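Dipeptide Epimerase (Enterococcus faecalis V583, PDB 3K1G) belongs to the mandelate racemase/muconate lactonizing enzyme family of the enolase superfamily, with a barrel domain that here holds serine, tyrosine and magnesium. Local coordinates at residues 127-132 and 317-322; 133-138 and 158-163; 260-265 and 287-292. All coordinates share one frame; numbering follows the deposited sequence.

Contact 1. Residues 127-132 and 317-322. With SER (serine), chain I.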
loop_
_atom_site.group_PDB
_atom_site.type_symbol
_atom_site.label_atom_id
_atom_site.label_comp_id
_atom_site.label_asym_id
_atom_site.label_seq_id
_atom_site.Cartn_x
_atom_site.Cartn_y
_atom_site.Cartn_z
ATOM N N ASN A 127 -2.967 -10.199 15.118
ATOM C CA ASN A 127 -1.545 -9.931 15.298
ATOM C C ASN A 127 -0.727 -10.473 14.128
ATOM O O ASN A 127 0.460 -10.760 14.264
ATOM C CB ASN A 127 -1.050 -10.543 16.611
ATOM C CG ASN A 127 -0.933 -12.052 16.546
ATOM O OD1 ASN A 127 -1.414 -12.692 15.608
ATOM N ND2 ASN A 127 -0.298 -12.630 17.554
ATOM N N GLN A 128 -1.374 -10.616 12.980
ATOM C CA GLN A 128 -0.714 -11.114 11.778
ATOM C C GLN A 128 -1.565 -10.809 10.548
ATOM O O GLN A 128 -2.754 -10.521 10.667
ATOM C CB GLN A 128 -0.492 -12.626 11.886
ATOM C CG GLN A 128 -1.770 -13.422 12.148
ATOM C CD GLN A 128 -1.563 -14.917 12.011
ATOM O OE1 GLN A 128 -0.772 -15.516 12.737
ATOM N NE2 GLN A 128 -2.271 -15.521 11.071
ATOM N N VAL A 129 -0.954 -10.850 9.369
ATOM C CA VAL A 129 -1.688 -10.607 8.135
ATOM C C VAL A 129 -1.186 -11.526 7.030
ATOM O O VAL A 129 -0.040 -11.955 7.038
ATOM C CB VAL A 129 -1.561 -9.141 7.652
ATOM C CG1 VAL A 129 -0.132 -8.814 7.324
ATOM C CG2 VAL A 129 -2.423 -8.931 6.424
ATOM N N ILE A 130 -2.061 -11.826 6.082
ATOM C CA ILE A 130 -1.712 -12.689 4.972
ATOM C C ILE A 130 -1.716 -11.846 3.718
ATOM O O ILE A 130 -2.718 -11.225 3.388
ATOM C CB ILE A 130 -2.737 -13.823 4.825
ATOM C CG1 ILE A 130 -2.817 -14.602 6.138
ATOM C CG2 ILE A 130 -2.343 -14.736 3.680
ATOM C CD1 ILE A 130 -3.859 -15.685 6.142
ATOM N N THR A 131 -0.595 -11.812 3.014
ATOM C CA THR A 131 -0.532 -11.011 1.807
ATOM C C THR A 131 -0.430 -11.827 0.532
ATOM O O THR A 131 0.035 -12.972 0.525
ATOM C CB THR A 131 0.679 -10.038 1.823
ATOM O OG1 THR A 131 0.685 -9.262 0.618
ATOM C CG2 THR A 131 1.984 -10.806 1.912
ATOM N N ASP A 132 -0.884 -11.219 -0.551
ATOM C CA ASP A 132 -0.777 -11.841 -1.851
ATOM C C ASP A 132 0.648 -11.486 -2.270
ATOM O O ASP A 132 1.448 -11.017 -1.451
ATOM C CB ASP A 132 -1.786 -11.219 -2.836
ATOM C CG ASP A 132 -1.590 -9.712 -3.023
ATOM O OD1 ASP A 132 -0.437 -9.243 -2.893
ATOM O OD2 ASP A 132 -2.581 -8.996 -3.319
ATOM N N ALA A 317 -4.754 -7.912 1.750
ATOM C CA ALA A 317 -3.448 -7.284 1.871
ATOM C C ALA A 317 -2.549 -7.530 0.673
ATOM O O ALA A 317 -2.456 -8.650 0.164
ATOM C CB ALA A 317 -2.757 -7.763 3.130
ATOM N N ASP A 318 -1.889 -6.464 0.236
ATOM C CA ASP A 318 -0.954 -6.506 -0.881
ATOM C C ASP A 318 0.299 -5.784 -0.383
ATOM O O ASP A 318 0.599 -4.669 -0.795
ATOM C CB ASP A 318 -1.548 -5.802 -2.106
ATOM C CG ASP A 318 -0.581 -5.750 -3.274
ATOM O OD1 ASP A 318 0.250 -6.675 -3.398
ATOM O OD2 ASP A 318 -0.664 -4.796 -4.076
ATOM N N LEU A 319 0.998 -6.439 0.537
ATOM C CA LEU A 319 2.212 -5.925 1.160
ATOM C C LEU A 319 3.362 -6.833 0.749
ATOM O O LEU A 319 3.845 -7.646 1.536
ATOM C CB LEU A 319 2.053 -5.935 2.684
ATOM C CG LEU A 319 0.865 -5.133 3.224
ATOM C CD1 LEU A 319 0.783 -5.274 4.735
ATOM C CD2 LEU A 319 1.012 -3.680 2.823
ATOM N N ASP A 320 3.802 -6.671 -0.494
ATOM C CA ASP A 320 4.861 -7.493 -1.068
ATOM C C ASP A 320 6.098 -6.708 -1.504
ATOM O O ASP A 320 6.950 -7.240 -2.218
ATOM C CB ASP A 320 4.299 -8.235 -2.281
ATOM C CG ASP A 320 3.733 -7.290 -3.316
ATOM O OD1 ASP A 320 3.535 -6.099 -2.985
ATOM O OD2 ASP A 320 3.474 -7.730 -4.458
ATOM N N ALA A 321 6.200 -5.452 -1.082
ATOM C CA ALA A 321 7.341 -4.631 -1.468
ATOM C C ALA A 321 8.688 -5.207 -1.006
ATOM O O ALA A 321 9.672 -5.155 -1.748
ATOM C CB ALA A 321 7.163 -3.203 -0.940
ATOM N N THR A 322 8.738 -5.772 0.197
ATOM C CA THR A 322 9.997 -6.314 0.707
ATOM C C THR A 322 10.441 -7.619 0.046
ATOM O O THR A 322 11.572 -8.067 0.259
ATOM C CB THR A 322 9.939 -6.572 2.217
ATOM O OG1 THR A 322 9.146 -7.737 2.465
ATOM C CG2 THR A 322 9.340 -5.375 2.948
HETATM N N SER I . 2.055 -4.785 -5.186
HETATM C CA SER I . 2.331 -3.321 -5.056
HETATM C C SER I . 1.629 -2.503 -6.138
HETATM O O SER I . 1.115 -3.055 -7.117
HETATM C CB SER I . 3.845 -3.064 -5.097
HETATM O OG SER I . 4.456 -3.733 -6.188
#
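Thr131 and Ala317 bring the two backbones together at 4.7 Å, CA to CA, where runs 129-132 and 317-320 diverge. Their directions differ by 65°. A single main-chain bond joins them, from Asp132 N to Ala317 O at 3.1 Å. The Thr131 hydroxyl adds the second link. Its OG1, swung opposite the Thr131 backbone N (chi1 -179°), accepts the Leu319 N-H at 2.8 Å. The same OG1 gives its own proton to Asp132 O, also at 2.8 Å, so that donor and acceptor together fix the hydroxyl's rotation. Earlier along the strand the contact is apolar: Val129 CG2 presses on Ala317 CB at 3.5 Å, with the carbonyl O of Ile130 lying against the same methyl. Leu319 turns its branch onto Ala304 and Ala305 of helix 298-310.

Beyond Thr131 the side chains become acidic. Asp132 OD1 comes within 2.7 Å of Asp318 OD1, the two carboxylate planes set 60° apart. Each carboxylate has a basic partner at its other oxygen: Arg187 for Asp132 OD2, Lys159 for Asp318 OD2. Asp318 and Asp320 both reach the amino group of the bound serine, with SER N donating to Asp318 OD2 at 2.9 Å and to Asp320 OD1 at 3.0 Å; Asp320 OD2 is hydrogen-bonded to Thr134 OG1. The first barrel strand thus meets the end of the last, the closing seam of the (β/α)7β barrel of the enolase superfamily, with acidic residues at the C-terminal strand ends, where the ligand lies.

Contact 2. Residues 133-138 and 158-163. With TYR (tyrosine), chain J; SER (serine), chain I.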
loop_
_atom_site.group_PDB
_atom_site.type_symbol
_atom_site.label_atom_id
_atom_site.label_comp_id
_atom_site.label_asym_id
_atom_site.label_seq_id
_atom_site.Cartn_x
_atom_site.Cartn_y
_atom_site.Cartn_z
ATOM N N ILE A 133 0.969 -11.730 -3.533
ATOM C CA ILE A 133 2.269 -11.375 -4.080
ATOM C C ILE A 133 1.912 -10.989 -5.505
ATOM O O ILE A 133 1.080 -11.643 -6.139
ATOM C CB ILE A 133 3.272 -12.548 -4.035
ATOM C CG1 ILE A 133 4.674 -12.028 -4.362
ATOM C CG2 ILE A 133 2.860 -13.649 -5.015
ATOM C CD1 ILE A 133 5.796 -13.010 -4.036
ATOM N N THR A 134 2.508 -9.913 -5.999
ATOM C CA THR A 134 2.190 -9.429 -7.333
ATOM C C THR A 134 3.063 -10.002 -8.445
ATOM O O THR A 134 4.185 -10.458 -8.206
ATOM C CB THR A 134 2.265 -7.880 -7.377
ATOM O OG1 THR A 134 1.445 -7.335 -6.336
ATOM C CG2 THR A 134 1.767 -7.351 -8.711
ATOM N N LEU A 135 2.510 -10.000 -9.655
ATOM C CA LEU A 135 3.210 -10.468 -10.840
ATOM C C LEU A 135 3.180 -9.305 -11.816
ATOM O O LEU A 135 2.114 -8.923 -12.311
ATOM C CB LEU A 135 2.507 -11.678 -11.463
ATOM C CG LEU A 135 2.420 -12.981 -10.670
ATOM C CD1 LEU A 135 1.731 -14.024 -11.525
ATOM C CD2 LEU A 135 3.804 -13.458 -10.271
ATOM N N GLY A 136 4.349 -8.725 -12.068
ATOM C CA GLY A 136 4.441 -7.604 -12.985
ATOM C C GLY A 136 4.151 -8.028 -14.408
ATOM O O GLY A 136 4.406 -9.174 -14.779
ATOM N N ILE A 137 3.621 -7.101 -15.200
ATOM C CA ILE A 137 3.284 -7.375 -16.585
ATOM C C ILE A 137 4.454 -8.074 -17.252
ATOM O O ILE A 137 5.611 -7.786 -16.944
ATOM C CB ILE A 137 2.959 -6.074 -17.351
ATOM C CG1 ILE A 137 1.763 -5.380 -16.698
ATOM C CG2 ILE A 137 2.668 -6.382 -18.814
ATOM C CD1 ILE A 137 1.316 -4.119 -17.405
ATOM N N ASP A 138 4.141 -9.004 -18.150
ATOM C CA ASP A 138 5.152 -9.772 -18.875
ATOM C C ASP A 138 4.418 -10.620 -19.922
ATOM O O ASP A 138 3.288 -10.300 -20.304
ATOM C CB ASP A 138 5.917 -10.684 -17.910
ATOM C CG ASP A 138 7.306 -11.039 -18.413
ATOM O OD1 ASP A 138 7.491 -11.121 -19.647
ATOM O OD2 ASP A 138 8.211 -11.248 -17.574
ATOM N N LEU A 158 -2.835 -14.209 -5.814
ATOM C CA LEU A 158 -1.865 -13.600 -6.696
ATOM C C LEU A 158 -2.446 -12.338 -7.298
ATOM O O LEU A 158 -3.605 -12.312 -7.715
ATOM C CB LEU A 158 -1.472 -14.571 -7.812
ATOM C CG LEU A 158 -0.907 -15.922 -7.367
ATOM C CD1 LEU A 158 -0.522 -16.733 -8.591
ATOM C CD2 LEU A 158 0.297 -15.716 -6.471
ATOM N N LYS A 159 -1.641 -11.281 -7.309
ATOM C CA LYS A 159 -2.060 -10.024 -7.904
ATOM C C LYS A 159 -1.407 -10.043 -9.284
ATOM O O LYS A 159 -0.196 -10.204 -9.403
ATOM C CB LYS A 159 -1.561 -8.828 -7.075
ATOM C CG LYS A 159 -2.045 -7.475 -7.598
ATOM C CD LYS A 159 -1.802 -6.357 -6.591
ATOM C CE LYS A 159 -2.322 -5.030 -7.110
ATOM N NZ LYS A 159 -2.227 -3.951 -6.086
ATOM N N ILE A 160 -2.220 -9.898 -10.323
ATOM C CA ILE A 160 -1.726 -9.939 -11.689
ATOM C C ILE A 160 -1.900 -8.608 -12.402
ATOM O O ILE A 160 -3.015 -8.114 -12.541
ATOM C CB ILE A 160 -2.464 -11.034 -12.490
ATOM C CG1 ILE A 160 -2.287 -12.382 -11.787
ATOM C CG2 ILE A 160 -1.946 -11.075 -13.926
ATOM C CD1 ILE A 160 -3.169 -13.479 -12.340
ATOM N N LYS A 161 -0.788 -8.042 -12.862
ATOM C CA LYS A 161 -0.813 -6.764 -13.565
ATOM C C LYS A 161 -1.129 -6.941 -15.048
ATOM O O LYS A 161 -0.696 -7.907 -15.674
ATOM C CB LYS A 161 0.537 -6.055 -13.405
ATOM C CG LYS A 161 0.842 -5.597 -11.981
ATOM C CD LYS A 161 -0.010 -4.390 -11.616
ATOM C CE LYS A 161 0.345 -3.845 -10.241
ATOM N NZ LYS A 161 -0.452 -2.628 -9.922
ATOM N N VAL A 162 -1.883 -5.995 -15.599
ATOM C CA VAL A 162 -2.270 -6.026 -17.000
ATOM C C VAL A 162 -2.456 -4.584 -17.437
ATOM O O VAL A 162 -2.559 -3.694 -16.593
ATOM C CB VAL A 162 -3.614 -6.784 -17.206
ATOM C CG1 VAL A 162 -3.483 -8.227 -16.734
ATOM C CG2 VAL A 162 -4.733 -6.082 -16.453
ATOM N N GLY A 163 -2.497 -4.352 -18.745
ATOM C CA GLY A 163 -2.677 -2.998 -19.235
ATOM C C GLY A 163 -2.099 -2.661 -20.600
ATOM O O GLY A 163 -2.092 -1.491 -20.991
HETATM N N TYR J . 1.598 -1.187 -5.948
HETATM C CA TYR J . 0.953 -0.279 -6.898
HETATM C C TYR J . -0.505 -0.647 -7.146
HETATM O O TYR J . -1.056 -1.439 -6.354
HETATM C CB TYR J . 1.707 -0.270 -8.232
HETATM C CG TYR J . 3.062 0.399 -8.175
HETATM C CD1 TYR J . 4.106 -0.045 -8.982
HETATM C CD2 TYR J . 3.304 1.478 -7.317
HETATM C CE1 TYR J . 5.358 0.560 -8.942
HETATM C CE2 TYR J . 4.559 2.091 -7.267
HETATM C CZ TYR J . 5.579 1.622 -8.083
HETATM O OH TYR J . 6.829 2.194 -8.035
HETATM O OXT TYR J . -1.077 -0.118 -8.127
HETATM N N SER I . 2.055 -4.785 -5.186
HETATM C CA SER I . 2.331 -3.321 -5.056
HETATM C C SER I . 1.629 -2.503 -6.138
HETATM O O SER I . 1.115 -3.055 -7.117
HETATM C CB SER I . 3.845 -3.064 -5.097
HETATM O OG SER I . 4.456 -3.733 -6.188
#
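Ile133 and Leu135 are hydrogen-bonded through their backbones to Lys159 and Lys161, on two parallel strands whose axes run 25° apart. Ile133 O accepts Lys159 N at 3.0 Å. Lys159 O accepts Leu135 N at 2.7 Å, and Leu135 O accepts Lys161 N.

Apolar contacts lie on the face of Ile133, Leu135, Leu158 and Ile160. There Ile133 CG2 and Leu158 CD2 meet at 3.6 Å, the two side chains running alongside each other, beneath helix 140-153. That helix makes the crossover of a beta-alpha-beta unit, the repeating element of this barrel, linking its first two strands. Past the strand, the Ile137 side chain crosses that of Lys161 nearly perpendicularly, CG1 lying 3.6 Å from Lys161 CB.

Polar contacts fill the other face. Thr134 OG1, whose partner is Asp320, lies along the Lys159 side chain, 3.4 Å from Lys159 CD. Lys159, extended throughout, sends NZ to TYR O at 2.8 Å, and salt bridges to Asp318 and Glu215 hold the same ammonium. Lys161 instead bends at chi2 (-73°), which turns NZ toward the tyrosine carboxylate, where a weak bond reaches TYR OXT at 3.1 Å; another weak one goes to SER O, and Asp189 and Asn191 also bind this NZ.

Contact 3. Residues 260-265 and 287-292. With TYR (tyrosine), chain J; SER (serine), chain I.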
loop_
_atom_site.group_PDB
_atom_site.type_symbol
_atom_site.label_atom_id
_atom_site.label_comp_id
_atom_site.label_asym_id
_atom_site.label_seq_id
_atom_site.Cartn_x
_atom_site.Cartn_y
_atom_site.Cartn_z
ATOM N N VAL A 260 -14.775 -2.042 -3.458
ATOM C CA VAL A 260 -13.705 -2.164 -2.478
ATOM C C VAL A 260 -12.703 -1.031 -2.710
ATOM O O VAL A 260 -12.592 -0.507 -3.822
ATOM C CB VAL A 260 -12.980 -3.523 -2.635
ATOM C CG1 VAL A 260 -11.953 -3.705 -1.531
ATOM C CG2 VAL A 260 -13.990 -4.657 -2.611
ATOM N N ILE A 261 -11.974 -0.649 -1.668
ATOM C CA ILE A 261 -11.003 0.435 -1.800
ATOM C C ILE A 261 -9.610 0.040 -1.315
ATOM O O ILE A 261 -9.452 -0.580 -0.262
ATOM C CB ILE A 261 -11.516 1.696 -1.066
ATOM C CG1 ILE A 261 -12.609 2.345 -1.916
ATOM C CG2 ILE A 261 -10.356 2.676 -0.760
ATOM C CD1 ILE A 261 -13.366 3.466 -1.240
ATOM N N ASN A 262 -8.604 0.378 -2.118
ATOM C CA ASN A 262 -7.211 0.080 -1.800
ATOM C C ASN A 262 -6.594 1.250 -1.029
ATOM O O ASN A 262 -6.581 2.389 -1.505
ATOM C CB ASN A 262 -6.409 -0.144 -3.090
ATOM C CG ASN A 262 -4.917 -0.341 -2.830
ATOM O OD1 ASN A 262 -4.315 0.361 -2.013
ATOM N ND2 ASN A 262 -4.310 -1.289 -3.543
ATOM N N ILE A 263 -6.085 0.956 0.158
ATOM C CA ILE A 263 -5.454 1.965 1.004
ATOM C C ILE A 263 -3.936 1.854 0.949
ATOM O O ILE A 263 -3.383 0.755 1.026
ATOM C CB ILE A 263 -5.849 1.792 2.500
ATOM C CG1 ILE A 263 -7.346 2.034 2.694
ATOM C CG2 ILE A 263 -5.025 2.754 3.370
ATOM C CD1 ILE A 263 -7.844 1.671 4.094
ATOM N N LYS A 264 -3.267 2.998 0.836
ATOM C CA LYS A 264 -1.810 3.039 0.839
ATOM C C LYS A 264 -1.352 4.195 1.724
ATOM O O LYS A 264 -1.780 5.325 1.545
ATOM C CB LYS A 264 -1.249 3.235 -0.574
ATOM C CG LYS A 264 -1.398 2.028 -1.502
ATOM C CD LYS A 264 -0.689 2.283 -2.834
ATOM C CE LYS A 264 -0.908 1.132 -3.832
ATOM N NZ LYS A 264 -2.325 1.074 -4.303
ATOM N N LEU A 265 -0.489 3.908 2.684
ATOM C CA LEU A 265 0.012 4.954 3.563
ATOM C C LEU A 265 0.645 6.085 2.750
ATOM O O LEU A 265 0.510 7.250 3.106
ATOM C CB LEU A 265 1.027 4.372 4.540
ATOM C CG LEU A 265 0.470 3.275 5.446
ATOM C CD1 LEU A 265 1.533 2.846 6.453
ATOM C CD2 LEU A 265 -0.778 3.795 6.159
ATOM N N GLU A 287 -15.357 -2.878 2.015
ATOM C CA GLU A 287 -14.158 -3.406 2.653
ATOM C C GLU A 287 -12.948 -2.702 2.055
ATOM O O GLU A 287 -13.062 -2.044 1.025
ATOM C CB GLU A 287 -14.032 -4.914 2.431
ATOM C CG GLU A 287 -15.260 -5.713 2.857
ATOM C CD GLU A 287 -14.947 -7.192 3.035
ATOM O OE1 GLU A 287 -14.069 -7.704 2.303
ATOM O OE2 GLU A 287 -15.574 -7.839 3.900
ATOM N N CYS A 288 -11.796 -2.849 2.701
ATOM C CA CYS A 288 -10.575 -2.211 2.234
ATOM C C CYS A 288 -9.428 -3.195 2.140
ATOM O O CYS A 288 -9.377 -4.175 2.882
ATOM C CB CYS A 288 -10.157 -1.085 3.199
ATOM S SG CYS A 288 -11.302 0.313 3.331
ATOM N N MET A 289 -8.514 -2.934 1.209
ATOM C CA MET A 289 -7.313 -3.748 1.063
ATOM C C MET A 289 -6.178 -2.763 1.341
ATOM O O MET A 289 -6.280 -1.595 0.981
ATOM C CB MET A 289 -7.169 -4.311 -0.363
ATOM C CG MET A 289 -5.809 -5.018 -0.606
ATOM S SD MET A 289 -5.633 -5.939 -2.184
ATOM C CE MET A 289 -5.337 -4.566 -3.353
ATOM N N ILE A 290 -5.114 -3.219 1.990
ATOM C CA ILE A 290 -3.977 -2.350 2.282
ATOM C C ILE A 290 -2.885 -2.665 1.257
ATOM O O ILE A 290 -2.417 -3.806 1.175
ATOM C CB ILE A 290 -3.426 -2.593 3.723
ATOM C CG1 ILE A 290 -2.268 -1.640 4.021
ATOM C CG2 ILE A 290 -2.943 -4.016 3.877
ATOM C CD1 ILE A 290 -2.682 -0.301 4.597
ATOM N N GLY A 291 -2.496 -1.659 0.474
ATOM C CA GLY A 291 -1.469 -1.848 -0.537
ATOM C C GLY A 291 -0.136 -1.201 -0.195
ATOM O O GLY A 291 0.117 -0.814 0.957
ATOM N N CYS A 292 0.724 -1.082 -1.201
ATOM C CA CYS A 292 2.040 -0.485 -1.011
ATOM C C CYS A 292 2.588 0.027 -2.334
ATOM O O CYS A 292 2.033 -0.258 -3.393
ATOM C CB CYS A 292 3.018 -1.509 -0.406
ATOM S SG CYS A 292 3.370 -3.015 -1.417
HETATM N N TYR J . 1.598 -1.187 -5.948
HETATM C CA TYR J . 0.953 -0.279 -6.898
HETATM C C TYR J . -0.505 -0.647 -7.146
HETATM O O TYR J . -1.056 -1.439 -6.354
HETATM C CB TYR J . 1.707 -0.270 -8.232
HETATM C CG TYR J . 3.062 0.399 -8.175
HETATM C CD1 TYR J . 4.106 -0.045 -8.982
HETATM C CD2 TYR J . 3.304 1.478 -7.317
HETATM C CE1 TYR J . 5.358 0.560 -8.942
HETATM C CE2 TYR J . 4.559 2.091 -7.267
HETATM C CZ TYR J . 5.579 1.622 -8.083
HETATM O OH TYR J . 6.829 2.194 -8.035
HETATM O OXT TYR J . -1.077 -0.118 -8.127
HETATM N N SER I . 2.055 -4.785 -5.186
HETATM C CA SER I . 2.331 -3.321 -5.056
HETATM C C SER I . 1.629 -2.503 -6.138
HETATM O O SER I . 1.115 -3.055 -7.117
HETATM C CB SER I . 3.845 -3.064 -5.097
HETATM O OG SER I . 4.456 -3.733 -6.188
HETATM O O HOH W 1 -1.045 -1.945 -3.728
HETATM O O HOH W 2 0.653 1.298 2.773
#
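Ile261 and Ile263 are laced to Glu287, Met289 and Gly291 by four parallel-strand hydrogen bonds, which are shortest toward the C-terminal ends of the strands. Ile263 N gives to Met289 O at 2.7 Å and Gly291 N to Ile263 O at 2.6 Å. On the face turned to helix 271-283, Ile263 CD1 rests on Cys288 CB at 3.7 Å while Ile263 CG2 meets Ile290 CD1. On the opposite face Met289, bent at chi3 (78°), folds its CE methyl against Asn262 ND2 at 3.4 Å.

From Gly291 onward water and ligand enter the contact. One water accepts from Leu265 N and donates to Gly291 O at 2.8 Å, bridging backbones that no longer pair directly. A second takes the Cys292 N-H, and weakly that of Asn262 ND2, and donates to TYR O at 2.7 Å. Lys264 lays its CE near Cys292 O, 3.3 Å away, and carries NZ on to a salt bridge with Asp240; its bonds to Asn262 OD1 and TYR O are weak. Cys292 O also receives the tyrosine amino group, TYR N, at 2.8 Å. Ligand gathered at the C-terminal ends of adjacent parallel strands is the hallmark of a TIM-barrel site.

From the N terminus the chain builds antiparallel strands 3-21, 24-38 and 43-48 and the helices after them, then enters strand 128-135, whose earlier part serves contact 1 and whose last residues serve contact 2. Contact 2 closes a short loop through helix 140-153 to neighbouring strand 157-161. Later, contact 3 closes another, through helices 265-268 and 271-283. These two follow in series, and both nest inside the long loop that contact 1 closes when 317-322 returns to the first strand, sealing the ring. The Asp318-Lys159 salt bridge ties contact 1 to contact 2, a probable hydrogen bond from Asp318 N to Ile290 O ties it to contact 3, and all three border the bound serine.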